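Local coordinates for protein Proline/betaine transporter, RALF (Rickettsia prowazekii str. Madrid E, PDB 4D7R) that probably acts as a guanine nucleotide exchange factor through its Sec7 domain, studied here as an engineered chimera carrying the capping domain of Legionella RalF, at residues A[32-37]-A[72-77]; A[62-67]-A[94-99]; A[100-105]-A[136-141]; A[164-169]-A[279-284]. One frame throughout, in Å; residues are numbered along the deposited sequence.

Contact 1: residues A[32-37]-A[72-77]; sequences LLKNEV and YEEKSN
Lys34 reaches from helix 31-43 across to Glu73 and Glu74, and both carboxylates are turned to meet its ammonium group. The lysine chain runs extended beyond CG, and each glutamate crosses it at about a right angle, Glu73 at the ammonium group and Glu74 also against CD and CE. Glu73, itself extended, brings OE1 to 2.5 Å from Lys34 NZ; a salt bridge is clear, although so short a length is doubtful in detail. Glu74 is instead bent about its CB-CG bond (chi2 -57°), which folds its carboxylate back beside the lysine. Its OE2 lies 3.0 Å from Lys34 NZ and is met on the anti side, 15° out of the carboxylate plane, while Glu74 CG touches Lys34 CE at 3.8 Å. The other oxygen is occupied as well: Asn77 ND2 donates to Glu74 OE1 over 2.9 Å, with OE1 lying in the amide plane of Asn77, which should limit rotation of the carboxylate. A water makes weak bonds to Glu74 OE1 and Asn35 OD1. Lys69 provides a second salt-bridge partner for Glu73 OE1. The whole is a salt-bridge network joining helix 31-43 to the C-terminal end of helix 63-73, in the all-helical Sec7 domain.

Contact 2: residues A[62-67]-A[94-99]; sequences DFIAET and NQKVLE
Ile64 and Val97 bring their CA atoms to 5.2 Å where the helical segments 63-67 and 94-99 cross. The short axes approach to 8.5 Å at a signed angle of -54°, close enough for side chains of one helix to rest directly on the backbone of the other. Ile64 does most of this with two branches. Its CG2, set anti to the backbone N, presses on the main chain of 94-99 and lies 3.3 Å from Lys96 O. The other branch carries CD1 onto Lys96 CB at 3.7 Å and onto Val97 CG2 at 3.9 Å. Lys96 thus contributes the base of its chain, while its amino end leads away from the contact. One turn beyond Ile64, Thr67 CG2 lies 3.9 Å from Val97 CG1, the two side chains crossing at about a right angle. The threonine hydroxyl faces back into its own helix: Thr67 OG1 donates to Phe63 O at 2.8 Å, on the opposite face of that carbonyl from Thr67 N. Asp62 N-caps helix 63-73 through weak bonds to the amides of Ile64 and Ala65. This is apolar helix-helix packing within the Sec7 domain, with Tyr86 and Leu87 of helix 80-88 also against Val97.

Contact 3: residues A[100-105]-A[136-141]; sequences SFTKQF and VESFGT
Phe139, which backs onto Thr102 with its CA, and Phe105 put aromatic rings beside the crossing of 100-105 and 136-141, a helix-helix contact in the all-helical Sec7 domain. The Phe105 ring has Phe101 CE2 at its edge, in the ring plane, and forms edge-to-face pairs with Tyr72 and Phe119. Phe107 meets both rings: its plane stands at about 65° to that of Phe139 and at about 30° to that of Phe105. These aromatic groups are neighbours of the contact more than its substance, because the two segments themselves touch through small side chains.

Thr102 and Ser138 point at each other from the facing sides of helices 92-103 and 129-146, their CA atoms 6.6 Å apart. With OG1 beside the backbone N (chi1 -55°) and CG2 anti to it, Thr102 sets its hydroxyl against Ser138 OG and its methyl against the serine backbone. The methyl carbon, Thr102 CG2, rests 3.5 Å from Ser138 O and reaches on to Phe139 CA at 4.3 Å. Thr102 OG1 also hydrogen-bonds to Leu98 O in its own helix, so this buried hydroxyl is held by two partners, one along its helix and one across. Nearby, Phe105 O is bound by the NE2 of His142. Across the contact a single hydrogen bond joins the helices, Thr102 OG1 to Ser138 OG at 2.7 Å.

Contact 4: residues A[164-169]-A[279-284]; sequences QTIMLN and SFFTGY
Ile166 and Phe281 make the tight part of this contact, and Met167 with Phe280 its more open side. The CG2 methyl of Ile166 sits over one face of the Phe281 ring, 3.7 Å from the centroid and 24° off the normal, a CH-pi contact offset toward the rim, where CE1 is 3.4 Å away. Phe281 CG, anti to the backbone N (chi1 -173°), swings the ring into position below that methyl. Met167 takes a different course: bends at chi2 and chi3 curl its thioether back toward the opposing helix. There SD lies 3.8 Å from Phe281 CB and approaches the ring obliquely, 5.3 Å from the centroid, in a Met-aromatic contact. Its CE reaches Phe280 CB at 3.7 Å, but the exposed Phe280 ring leads away, toward Phe309. Segment 164-169 belongs to the Rickettsia Sec7 domain and 279-284 to the Legionella capping domain; the contact therefore joins parts of two different proteins and cannot be read as a native pairing. On the Sec7 side, Val136 of helix 129-146 packs on Ile166. On the capping side, Phe314 of helix 311-314 stands edge-to-face with Phe281, and helix 276-282 closes with an ST turn at Thr282 before Gly283 passes the chain into strand 284-292.

Contacts 1, 2 and 3 lie wholly within the Sec7 domain, whereas contact 4 joins it to the capping domain. The first two share helix 63-73, with centres about 15 Å apart, and their segments alternate along the chain. Contact 3 opens after both have closed; it shares helix 92-103 with contact 2, about 12 Å between centres, and Tyr72 of contact 1 packs on its Phe101, Gln104 and Phe105. Contact 4 follows, about 20 Å from contact 3 between centres, the two touching through Val136 and Ile166 of consecutive helices. Contacts 1 and 4 have centres about 33 Å apart. Through these shared and touching helices, a continuous packed series reaches the junction with the capping domain of the chimera.

Contact 1: residues A[32-37]-A[72-77]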
loop_
_atom_site.group_PDB
_atom_site.type_symbol
_atom_site.label_atom_id
_atom_site.label_comp_id
_atom_site.label_asym_id
_atom_site.label_seq_id
_atom_site.Cartn_x
_atom_site.Cartn_y
_atom_site.Cartn_z
ATOM N N LEU A 32 -13.896 23.838 15.080
ATOM C CA LEU A 32 -13.984 24.647 13.866
ATOM C C LEU A 32 -13.059 24.089 12.820
ATOM O O LEU A 32 -13.473 23.928 11.672
ATOM C CB LEU A 32 -13.650 26.135 14.134
ATOM C CG LEU A 32 -14.395 26.850 15.262
ATOM C CD1 LEU A 32 -14.046 28.326 15.295
ATOM C CD2 LEU A 32 -15.892 26.665 15.165
ATOM N N LEU A 33 -11.840 23.751 13.205
ATOM C CA LEU A 33 -10.883 23.151 12.289
ATOM C C LEU A 33 -11.370 21.813 11.689
ATOM O O LEU A 33 -11.302 21.605 10.515
ATOM C CB LEU A 33 -9.547 22.935 12.952
ATOM C CG LEU A 33 -8.552 22.113 12.155
ATOM C CD1 LEU A 33 -8.023 22.895 10.981
ATOM C CD2 LEU A 33 -7.419 21.590 12.999
ATOM N N LYS A 34 -11.902 20.963 12.545
ATOM C CA LYS A 34 -12.444 19.662 12.133
ATOM C C LYS A 34 -13.462 19.796 11.020
ATOM O O LYS A 34 -13.330 19.133 9.991
ATOM C CB LYS A 34 -13.066 18.941 13.327
ATOM C CG LYS A 34 -12.064 18.215 14.192
ATOM C CD LYS A 34 -12.794 17.424 15.237
ATOM C CE LYS A 34 -11.927 16.332 15.797
ATOM N NZ LYS A 34 -12.661 15.575 16.855
ATOM N N ASN A 35 -14.448 20.684 11.201
ATOM C CA ASN A 35 -15.486 20.911 10.201
ATOM C C ASN A 35 -14.925 21.425 8.869
ATOM O O ASN A 35 -15.369 20.976 7.809
ATOM C CB ASN A 35 -16.601 21.786 10.758
ATOM C CG ASN A 35 -17.342 21.145 11.909
ATOM O OD1 ASN A 35 -17.507 19.923 11.977
ATOM N ND2 ASN A 35 -17.801 21.951 12.853
ATOM N N GLU A 36 -13.900 22.294 8.917
ATOM C CA GLU A 36 -13.274 22.799 7.693
ATOM C C GLU A 36 -12.495 21.687 6.976
ATOM O O GLU A 36 -12.653 21.522 5.758
ATOM C CB GLU A 36 -12.345 23.985 7.982
ATOM C CG GLU A 36 -12.075 24.811 6.733
ATOM C CD GLU A 36 -10.989 25.866 6.818
ATOM O OE1 GLU A 36 -10.721 26.350 7.941
ATOM O OE2 GLU A 36 -10.434 26.237 5.756
ATOM N N VAL A 37 -11.644 20.962 7.740
ATOM C CA VAL A 37 -10.788 19.852 7.278
ATOM C C VAL A 37 -11.574 18.747 6.595
ATOM O O VAL A 37 -11.147 18.298 5.530
ATOM C CB VAL A 37 -9.851 19.324 8.393
ATOM C CG1 VAL A 37 -9.167 18.011 7.985
ATOM C CG2 VAL A 37 -8.809 20.377 8.743
ATOM N N TYR A 72 -8.634 9.651 13.517
ATOM C CA TYR A 72 -9.213 8.710 14.455
ATOM C C TYR A 72 -10.645 9.075 14.867
ATOM O O TYR A 72 -11.554 8.231 14.801
ATOM C CB TYR A 72 -8.309 8.608 15.684
ATOM C CG TYR A 72 -8.761 7.547 16.657
ATOM C CD1 TYR A 72 -8.558 6.195 16.387
ATOM C CD2 TYR A 72 -9.447 7.886 17.819
ATOM C CE1 TYR A 72 -8.986 5.209 17.270
ATOM C CE2 TYR A 72 -9.910 6.908 18.696
ATOM C CZ TYR A 72 -9.660 5.572 18.423
ATOM O OH TYR A 72 -10.082 4.607 19.292
ATOM N N GLU A 73 -10.822 10.296 15.368
ATOM C CA GLU A 73 -12.124 10.788 15.865
ATOM C C GLU A 73 -13.128 11.045 14.749
ATOM O O GLU A 73 -14.325 10.891 14.972
ATOM C CB GLU A 73 -11.917 12.078 16.681
ATOM C CG GLU A 73 -11.054 11.891 17.914
ATOM C CD GLU A 73 -10.872 13.126 18.779
ATOM O OE1 GLU A 73 -11.119 14.252 18.299
ATOM O OE2 GLU A 73 -10.401 12.967 19.925
ATOM N N GLU A 74 -12.664 11.467 13.555
ATOM C CA GLU A 74 -13.602 11.774 12.471
ATOM C C GLU A 74 -13.722 10.671 11.418
ATOM O O GLU A 74 -14.109 10.946 10.281
ATOM C CB GLU A 74 -13.317 13.162 11.853
ATOM C CG GLU A 74 -13.365 14.283 12.880
ATOM C CD GLU A 74 -14.675 14.378 13.636
ATOM O OE1 GLU A 74 -15.743 14.293 12.983
ATOM O OE2 GLU A 74 -14.632 14.529 14.881
ATOM N N LYS A 75 -13.429 9.424 11.820
ATOM C CA LYS A 75 -13.501 8.214 10.988
ATOM C C LYS A 75 -14.782 8.207 10.129
ATOM O O LYS A 75 -14.679 8.180 8.919
ATOM C CB LYS A 75 -13.458 6.945 11.861
ATOM C CG LYS A 75 -13.653 5.661 11.060
ATOM C CD LYS A 75 -14.080 4.493 11.948
ATOM C CE LYS A 75 -14.365 3.246 11.151
ATOM N NZ LYS A 75 -14.551 2.075 12.053
ATOM N N SER A 76 -15.971 8.290 10.764
ATOM C CA SER A 76 -17.268 8.231 10.078
ATOM C C SER A 76 -17.551 9.368 9.092
ATOM O O SER A 76 -18.518 9.285 8.329
ATOM C CB SER A 76 -18.400 8.116 11.097
ATOM O OG SER A 76 -18.510 9.298 11.873
ATOM N N ASN A 77 -16.702 10.372 9.081
ATOM C CA ASN A 77 -16.874 11.546 8.252
ATOM C C ASN A 77 -15.884 11.763 7.147
ATOM O O ASN A 77 -16.020 12.680 6.406
ATOM C CB ASN A 77 -16.897 12.800 9.107
ATOM C CG ASN A 77 -18.017 12.779 10.070
ATOM O OD1 ASN A 77 -19.092 12.360 9.724
ATOM N ND2 ASN A 77 -17.754 13.138 11.298
HETATM O O HOH W 1 -16.907 16.800 13.371
#

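Contact 2: residues A[62-67]-A[94-99]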
loop_
_atom_site.group_PDB
_atom_site.type_symbol
_atom_site.label_atom_id
_atom_site.label_comp_id
_atom_site.label_asym_id
_atom_site.label_seq_id
_atom_site.Cartn_x
_atom_site.Cartn_y
_atom_site.Cartn_z
ATOM N N ASP A 62 0.517 21.081 17.525
ATOM C CA ASP A 62 1.305 20.025 16.882
ATOM C C ASP A 62 0.535 19.388 15.728
ATOM O O ASP A 62 -0.457 18.678 15.946
ATOM C CB ASP A 62 1.714 18.970 17.928
ATOM C CG ASP A 62 2.377 17.707 17.392
ATOM O OD1 ASP A 62 2.954 17.754 16.283
ATOM O OD2 ASP A 62 2.346 16.691 18.093
ATOM N N PHE A 63 1.041 19.608 14.511
ATOM C CA PHE A 63 0.477 19.118 13.263
ATOM C C PHE A 63 0.332 17.601 13.284
ATOM O O PHE A 63 -0.721 17.092 12.900
ATOM C CB PHE A 63 1.302 19.610 12.052
ATOM C CG PHE A 63 1.083 18.800 10.799
ATOM C CD1 PHE A 63 -0.133 18.853 10.122
ATOM C CD2 PHE A 63 2.041 17.894 10.363
ATOM C CE1 PHE A 63 -0.356 18.054 8.992
ATOM C CE2 PHE A 63 1.802 17.073 9.254
ATOM C CZ PHE A 63 0.615 17.170 8.568
ATOM N N ILE A 64 1.360 16.888 13.764
ATOM C CA ILE A 64 1.316 15.413 13.792
ATOM C C ILE A 64 0.160 14.892 14.649
ATOM O O ILE A 64 -0.672 14.129 14.153
ATOM C CB ILE A 64 2.692 14.801 14.174
ATOM C CG1 ILE A 64 3.813 15.257 13.181
ATOM C CG2 ILE A 64 2.606 13.253 14.286
ATOM C CD1 ILE A 64 3.572 14.941 11.635
ATOM N N ALA A 65 0.100 15.323 15.926
ATOM C CA ALA A 65 -0.923 14.876 16.869
ATOM C C ALA A 65 -2.324 15.226 16.390
ATOM O O ALA A 65 -3.196 14.357 16.426
ATOM C CB ALA A 65 -0.678 15.473 18.243
ATOM N N GLU A 66 -2.525 16.473 15.906
ATOM C CA GLU A 66 -3.820 16.936 15.413
ATOM C C GLU A 66 -4.308 16.119 14.221
ATOM O O GLU A 66 -5.480 15.768 14.191
ATOM C CB GLU A 66 -3.812 18.441 15.096
ATOM C CG GLU A 66 -5.195 19.023 14.829
ATOM C CD GLU A 66 -6.249 18.798 15.898
ATOM O OE1 GLU A 66 -5.898 18.748 17.096
ATOM O OE2 GLU A 66 -7.443 18.714 15.534
ATOM N N THR A 67 -3.441 15.847 13.232
ATOM C CA THR A 67 -3.836 15.053 12.072
ATOM C C THR A 67 -4.334 13.663 12.492
ATOM O O THR A 67 -5.396 13.221 12.043
ATOM C CB THR A 67 -2.693 15.002 11.034
ATOM O OG1 THR A 67 -2.317 16.347 10.720
ATOM C CG2 THR A 67 -3.106 14.301 9.772
ATOM N N ASN A 94 3.753 11.408 7.071
ATOM C CA ASN A 94 2.931 10.198 7.068
ATOM C C ASN A 94 3.338 9.212 8.149
ATOM O O ASN A 94 2.485 8.735 8.903
ATOM C CB ASN A 94 2.986 9.548 5.696
ATOM C CG ASN A 94 2.680 10.485 4.548
ATOM O OD1 ASN A 94 3.472 11.376 4.211
ATOM N ND2 ASN A 94 1.526 10.333 3.943
ATOM N N GLN A 95 4.650 8.933 8.253
ATOM C CA GLN A 95 5.208 7.994 9.222
ATOM C C GLN A 95 4.931 8.468 10.650
ATOM O O GLN A 95 4.580 7.655 11.511
ATOM C CB GLN A 95 6.709 7.837 8.966
ATOM C CG GLN A 95 7.414 6.809 9.834
ATOM C CD GLN A 95 8.901 6.781 9.544
ATOM O OE1 GLN A 95 9.350 6.795 8.386
ATOM N NE2 GLN A 95 9.703 6.738 10.595
ATOM N N LYS A 96 5.103 9.788 10.910
ATOM C CA LYS A 96 4.815 10.341 12.240
ATOM C C LYS A 96 3.332 10.298 12.582
ATOM O O LYS A 96 2.975 9.988 13.725
ATOM C CB LYS A 96 5.357 11.772 12.388
ATOM C CG LYS A 96 6.873 11.862 12.451
ATOM C CD LYS A 96 7.335 13.322 12.299
ATOM C CE LYS A 96 8.806 13.474 12.572
ATOM N NZ LYS A 96 9.625 12.858 11.499
ATOM N N VAL A 97 2.472 10.635 11.608
ATOM C CA VAL A 97 1.024 10.612 11.742
ATOM C C VAL A 97 0.542 9.169 12.021
ATOM O O VAL A 97 -0.255 8.961 12.924
ATOM C CB VAL A 97 0.310 11.307 10.546
ATOM C CG1 VAL A 97 -1.186 11.001 10.535
ATOM C CG2 VAL A 97 0.530 12.833 10.573
ATOM N N LEU A 98 1.111 8.179 11.335
ATOM C CA LEU A 98 0.725 6.779 11.500
ATOM C C LEU A 98 1.024 6.316 12.907
ATOM O O LEU A 98 0.142 5.749 13.556
ATOM C CB LEU A 98 1.413 5.885 10.449
ATOM C CG LEU A 98 1.249 4.341 10.640
ATOM C CD1 LEU A 98 -0.221 3.943 10.741
ATOM C CD2 LEU A 98 1.939 3.560 9.488
ATOM N N GLU A 99 2.242 6.661 13.419
ATOM C CA GLU A 99 2.618 6.330 14.783
ATOM C C GLU A 99 1.648 6.955 15.801
ATOM O O GLU A 99 1.164 6.240 16.679
ATOM C CB GLU A 99 4.071 6.724 15.071
ATOM C CG GLU A 99 4.520 6.153 16.402
ATOM C CD GLU A 99 5.923 6.484 16.870
ATOM O OE1 GLU A 99 6.736 6.986 16.061
ATOM O OE2 GLU A 99 6.213 6.213 18.057
#

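Contact 3: residues A[100-105]-A[136-141]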
loop_
_atom_site.group_PDB
_atom_site.type_symbol
_atom_site.label_atom_id
_atom_site.label_comp_id
_atom_site.label_asym_id
_atom_site.label_seq_id
_atom_site.Cartn_x
_atom_site.Cartn_y
_atom_site.Cartn_z
ATOM N N SER A 100 1.296 8.252 15.626
ATOM C CA SER A 100 0.359 8.956 16.499
ATOM C C SER A 100 -1.084 8.385 16.367
ATOM O O SER A 100 -1.824 8.292 17.366
ATOM C CB SER A 100 0.397 10.453 16.201
ATOM O OG SER A 100 -0.343 11.205 17.152
ATOM N N PHE A 101 -1.462 7.986 15.137
ATOM C CA PHE A 101 -2.806 7.451 14.857
ATOM C C PHE A 101 -2.984 6.136 15.592
ATOM O O PHE A 101 -3.958 5.948 16.319
ATOM C CB PHE A 101 -3.017 7.296 13.337
ATOM C CG PHE A 101 -4.284 6.586 12.929
ATOM C CD1 PHE A 101 -5.487 7.274 12.842
ATOM C CD2 PHE A 101 -4.285 5.213 12.677
ATOM C CE1 PHE A 101 -6.671 6.605 12.525
ATOM C CE2 PHE A 101 -5.470 4.548 12.328
ATOM C CZ PHE A 101 -6.654 5.244 12.268
ATOM N N THR A 102 -2.007 5.240 15.449
ATOM C CA THR A 102 -2.081 3.951 16.105
ATOM C C THR A 102 -2.139 4.111 17.627
ATOM O O THR A 102 -2.891 3.383 18.267
ATOM C CB THR A 102 -0.999 3.025 15.558
ATOM O OG1 THR A 102 -1.179 3.000 14.141
ATOM C CG2 THR A 102 -1.140 1.622 16.075
ATOM N N LYS A 103 -1.450 5.139 18.175
ATOM C CA LYS A 103 -1.440 5.426 19.620
ATOM C C LYS A 103 -2.808 5.800 20.198
ATOM O O LYS A 103 -3.050 5.544 21.376
ATOM C CB LYS A 103 -0.336 6.423 19.994
ATOM C CG LYS A 103 1.004 5.709 20.202
ATOM C CD LYS A 103 2.180 6.677 20.366
ATOM C CE LYS A 103 3.475 5.970 20.724
ATOM N NZ LYS A 103 3.934 5.037 19.660
ATOM N N GLN A 104 -3.729 6.316 19.359
ATOM C CA GLN A 104 -5.103 6.661 19.749
ATOM C C GLN A 104 -5.889 5.400 20.199
ATOM O O GLN A 104 -6.821 5.493 21.005
ATOM C CB GLN A 104 -5.832 7.291 18.554
ATOM C CG GLN A 104 -5.329 8.698 18.144
ATOM C CD GLN A 104 -5.995 9.807 18.923
ATOM O OE1 GLN A 104 -6.995 9.610 19.630
ATOM N NE2 GLN A 104 -5.418 10.995 18.874
ATOM N N PHE A 105 -5.541 4.236 19.657
ATOM C CA PHE A 105 -6.230 2.979 20.016
ATOM C C PHE A 105 -5.788 2.484 21.387
ATOM O O PHE A 105 -4.596 2.453 21.685
ATOM C CB PHE A 105 -5.925 1.881 18.988
ATOM C CG PHE A 105 -6.504 2.095 17.613
ATOM C CD1 PHE A 105 -5.894 2.967 16.707
ATOM C CD2 PHE A 105 -7.644 1.409 17.207
ATOM C CE1 PHE A 105 -6.415 3.146 15.428
ATOM C CE2 PHE A 105 -8.170 1.600 15.928
ATOM C CZ PHE A 105 -7.536 2.442 15.039
ATOM N N VAL A 136 0.336 -2.758 8.949
ATOM C CA VAL A 136 0.432 -3.961 9.771
ATOM C C VAL A 136 1.536 -3.827 10.814
ATOM O O VAL A 136 1.295 -4.187 11.965
ATOM C CB VAL A 136 0.592 -5.238 8.898
ATOM C CG1 VAL A 136 0.847 -6.482 9.762
ATOM C CG2 VAL A 136 -0.644 -5.428 8.021
ATOM N N GLU A 137 2.723 -3.325 10.421
ATOM C CA GLU A 137 3.838 -3.153 11.363
ATOM C C GLU A 137 3.457 -2.168 12.471
ATOM O O GLU A 137 3.798 -2.408 13.631
ATOM C CB GLU A 137 5.118 -2.713 10.632
ATOM C CG GLU A 137 6.362 -2.815 11.510
ATOM C CD GLU A 137 7.620 -2.159 10.984
ATOM O OE1 GLU A 137 7.813 -2.146 9.747
ATOM O OE2 GLU A 137 8.462 -1.741 11.813
ATOM N N SER A 138 2.699 -1.097 12.128
ATOM C CA SER A 138 2.232 -0.094 13.112
ATOM C C SER A 138 1.314 -0.730 14.160
ATOM O O SER A 138 1.510 -0.498 15.361
ATOM C CB SER A 138 1.544 1.078 12.421
ATOM O OG SER A 138 1.236 2.055 13.408
ATOM N N PHE A 139 0.406 -1.617 13.704
ATOM C CA PHE A 139 -0.517 -2.318 14.590
ATOM C C PHE A 139 0.274 -3.173 15.592
ATOM O O PHE A 139 0.068 -3.042 16.802
ATOM C CB PHE A 139 -1.516 -3.203 13.808
ATOM C CG PHE A 139 -2.203 -4.151 14.764
ATOM C CD1 PHE A 139 -3.201 -3.698 15.622
ATOM C CD2 PHE A 139 -1.756 -5.460 14.908
ATOM C CE1 PHE A 139 -3.749 -4.544 16.602
ATOM C CE2 PHE A 139 -2.286 -6.301 15.901
ATOM C CZ PHE A 139 -3.296 -5.847 16.724
ATOM N N GLY A 140 1.123 -4.065 15.072
ATOM C CA GLY A 140 1.910 -4.983 15.906
ATOM C C GLY A 140 2.719 -4.298 16.990
ATOM O O GLY A 140 2.625 -4.647 18.171
ATOM N N THR A 141 3.509 -3.292 16.605
ATOM C CA THR A 141 4.302 -2.531 17.552
ATOM C C THR A 141 3.461 -1.947 18.703
ATOM O O THR A 141 3.838 -2.081 19.877
ATOM C CB THR A 141 5.146 -1.495 16.794
ATOM O OG1 THR A 141 6.043 -2.211 15.943
ATOM C CG2 THR A 141 5.950 -0.577 17.743
#

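Contact 4: residues A[164-169]-A[279-284]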
loop_
_atom_site.group_PDB
_atom_site.type_symbol
_atom_site.label_atom_id
_atom_site.label_comp_id
_atom_site.label_asym_id
_atom_site.label_seq_id
_atom_site.Cartn_x
_atom_site.Cartn_y
_atom_site.Cartn_z
ATOM N N GLN A 164 1.039 -13.703 9.737
ATOM C CA GLN A 164 0.662 -15.116 9.687
ATOM C C GLN A 164 -0.858 -15.263 9.840
ATOM O O GLN A 164 -1.436 -16.143 9.218
ATOM C CB GLN A 164 1.425 -15.961 10.730
ATOM C CG GLN A 164 2.916 -16.122 10.443
ATOM C CD GLN A 164 3.262 -17.228 9.471
ATOM O OE1 GLN A 164 2.476 -18.141 9.200
ATOM N NE2 GLN A 164 4.502 -17.229 9.012
ATOM N N THR A 165 -1.503 -14.377 10.625
ATOM C CA THR A 165 -2.954 -14.401 10.871
ATOM C C THR A 165 -3.671 -13.955 9.601
ATOM O O THR A 165 -4.692 -14.532 9.227
ATOM C CB THR A 165 -3.313 -13.519 12.093
ATOM O OG1 THR A 165 -2.673 -14.024 13.252
ATOM C CG2 THR A 165 -4.806 -13.465 12.359
ATOM N N ILE A 166 -3.148 -12.898 8.963
ATOM C CA ILE A 166 -3.688 -12.365 7.704
ATOM C C ILE A 166 -3.584 -13.453 6.601
ATOM O O ILE A 166 -4.544 -13.684 5.876
ATOM C CB ILE A 166 -2.952 -11.042 7.337
ATOM C CG1 ILE A 166 -3.388 -9.894 8.285
ATOM C CG2 ILE A 166 -3.210 -10.683 5.891
ATOM C CD1 ILE A 166 -2.509 -8.674 8.291
ATOM N N MET A 167 -2.454 -14.166 6.532
ATOM C CA MET A 167 -2.288 -15.239 5.548
ATOM C C MET A 167 -3.185 -16.436 5.909
ATOM O O MET A 167 -3.729 -17.076 5.005
ATOM C CB MET A 167 -0.815 -15.680 5.451
ATOM C CG MET A 167 0.020 -14.845 4.478
ATOM S SD MET A 167 -0.663 -14.672 2.792
ATOM C CE MET A 167 -0.942 -16.405 2.301
ATOM N N LEU A 168 -3.391 -16.685 7.239
ATOM C CA LEU A 168 -4.251 -17.778 7.721
ATOM C C LEU A 168 -5.686 -17.490 7.248
ATOM O O LEU A 168 -6.357 -18.405 6.768
ATOM C CB LEU A 168 -4.201 -17.902 9.255
ATOM C CG LEU A 168 -5.144 -18.981 9.823
ATOM C CD1 LEU A 168 -4.755 -20.403 9.325
ATOM C CD2 LEU A 168 -5.271 -18.857 11.316
ATOM N N ASN A 169 -6.113 -16.216 7.340
ATOM C CA ASN A 169 -7.442 -15.749 6.863
ATOM C C ASN A 169 -7.652 -16.097 5.376
ATOM O O ASN A 169 -8.669 -16.705 5.016
ATOM C CB ASN A 169 -7.579 -14.253 7.089
ATOM C CG ASN A 169 -8.908 -13.740 6.629
ATOM O OD1 ASN A 169 -9.956 -14.102 7.171
ATOM N ND2 ASN A 169 -8.889 -12.925 5.589
ATOM N N SER A 279 4.242 -11.315 -1.210
ATOM C CA SER A 279 4.103 -11.992 -2.482
ATOM C C SER A 279 2.913 -12.940 -2.424
ATOM O O SER A 279 2.162 -12.959 -3.292
ATOM C CB SER A 279 5.371 -12.725 -2.935
ATOM O OG SER A 279 6.432 -11.899 -3.174
ATOM N N PHE A 280 2.788 -13.701 -1.356
ATOM C CA PHE A 280 1.685 -14.625 -1.165
ATOM C C PHE A 280 0.357 -13.896 -1.072
ATOM O O PHE A 280 -0.603 -14.287 -1.609
ATOM C CB PHE A 280 1.893 -15.422 0.106
ATOM C CG PHE A 280 2.786 -16.583 -0.075
ATOM C CD1 PHE A 280 4.084 -16.393 -0.356
ATOM C CD2 PHE A 280 2.305 -17.853 -0.009
ATOM C CE1 PHE A 280 4.926 -17.454 -0.556
ATOM C CE2 PHE A 280 3.134 -18.931 -0.218
ATOM C CZ PHE A 280 4.441 -18.725 -0.470
ATOM N N PHE A 281 0.370 -12.834 -0.299
ATOM C CA PHE A 281 -0.835 -12.108 0.026
ATOM C C PHE A 281 -1.418 -11.316 -1.136
ATOM O O PHE A 281 -2.578 -11.348 -1.328
ATOM C CB PHE A 281 -0.611 -11.237 1.254
ATOM C CG PHE A 281 -1.843 -10.562 1.782
ATOM C CD1 PHE A 281 -2.964 -11.262 2.101
ATOM C CD2 PHE A 281 -1.865 -9.215 1.956
ATOM C CE1 PHE A 281 -4.075 -10.655 2.606
ATOM C CE2 PHE A 281 -2.993 -8.582 2.414
ATOM C CZ PHE A 281 -4.092 -9.308 2.747
ATOM N N THR A 282 -0.566 -10.652 -1.904
ATOM C CA THR A 282 -1.026 -9.727 -2.937
ATOM C C THR A 282 -0.519 -10.017 -4.321
ATOM O O THR A 282 -0.996 -9.384 -5.250
ATOM C CB THR A 282 -0.545 -8.274 -2.617
ATOM O OG1 THR A 282 0.861 -8.254 -2.699
ATOM C CG2 THR A 282 -0.949 -7.756 -1.233
ATOM N N GLY A 283 0.438 -10.937 -4.463
ATOM C CA GLY A 283 1.051 -11.219 -5.753
ATOM C C GLY A 283 2.229 -10.298 -6.021
ATOM O O GLY A 283 2.809 -10.328 -7.112
ATOM N N TYR A 284 2.612 -9.474 -5.030
ATOM C CA TYR A 284 3.718 -8.508 -5.129
ATOM C C TYR A 284 5.051 -9.124 -5.593
ATOM O O TYR A 284 5.483 -10.149 -5.067
ATOM C CB TYR A 284 3.900 -7.816 -3.790
ATOM C CG TYR A 284 4.876 -6.655 -3.742
ATOM C CD1 TYR A 284 4.734 -5.556 -4.590
ATOM C CD2 TYR A 284 5.852 -6.590 -2.753
ATOM C CE1 TYR A 284 5.586 -4.450 -4.489
ATOM C CE2 TYR A 284 6.694 -5.489 -2.631
ATOM C CZ TYR A 284 6.551 -4.416 -3.488
ATOM O OH TYR A 284 7.419 -3.368 -3.332
#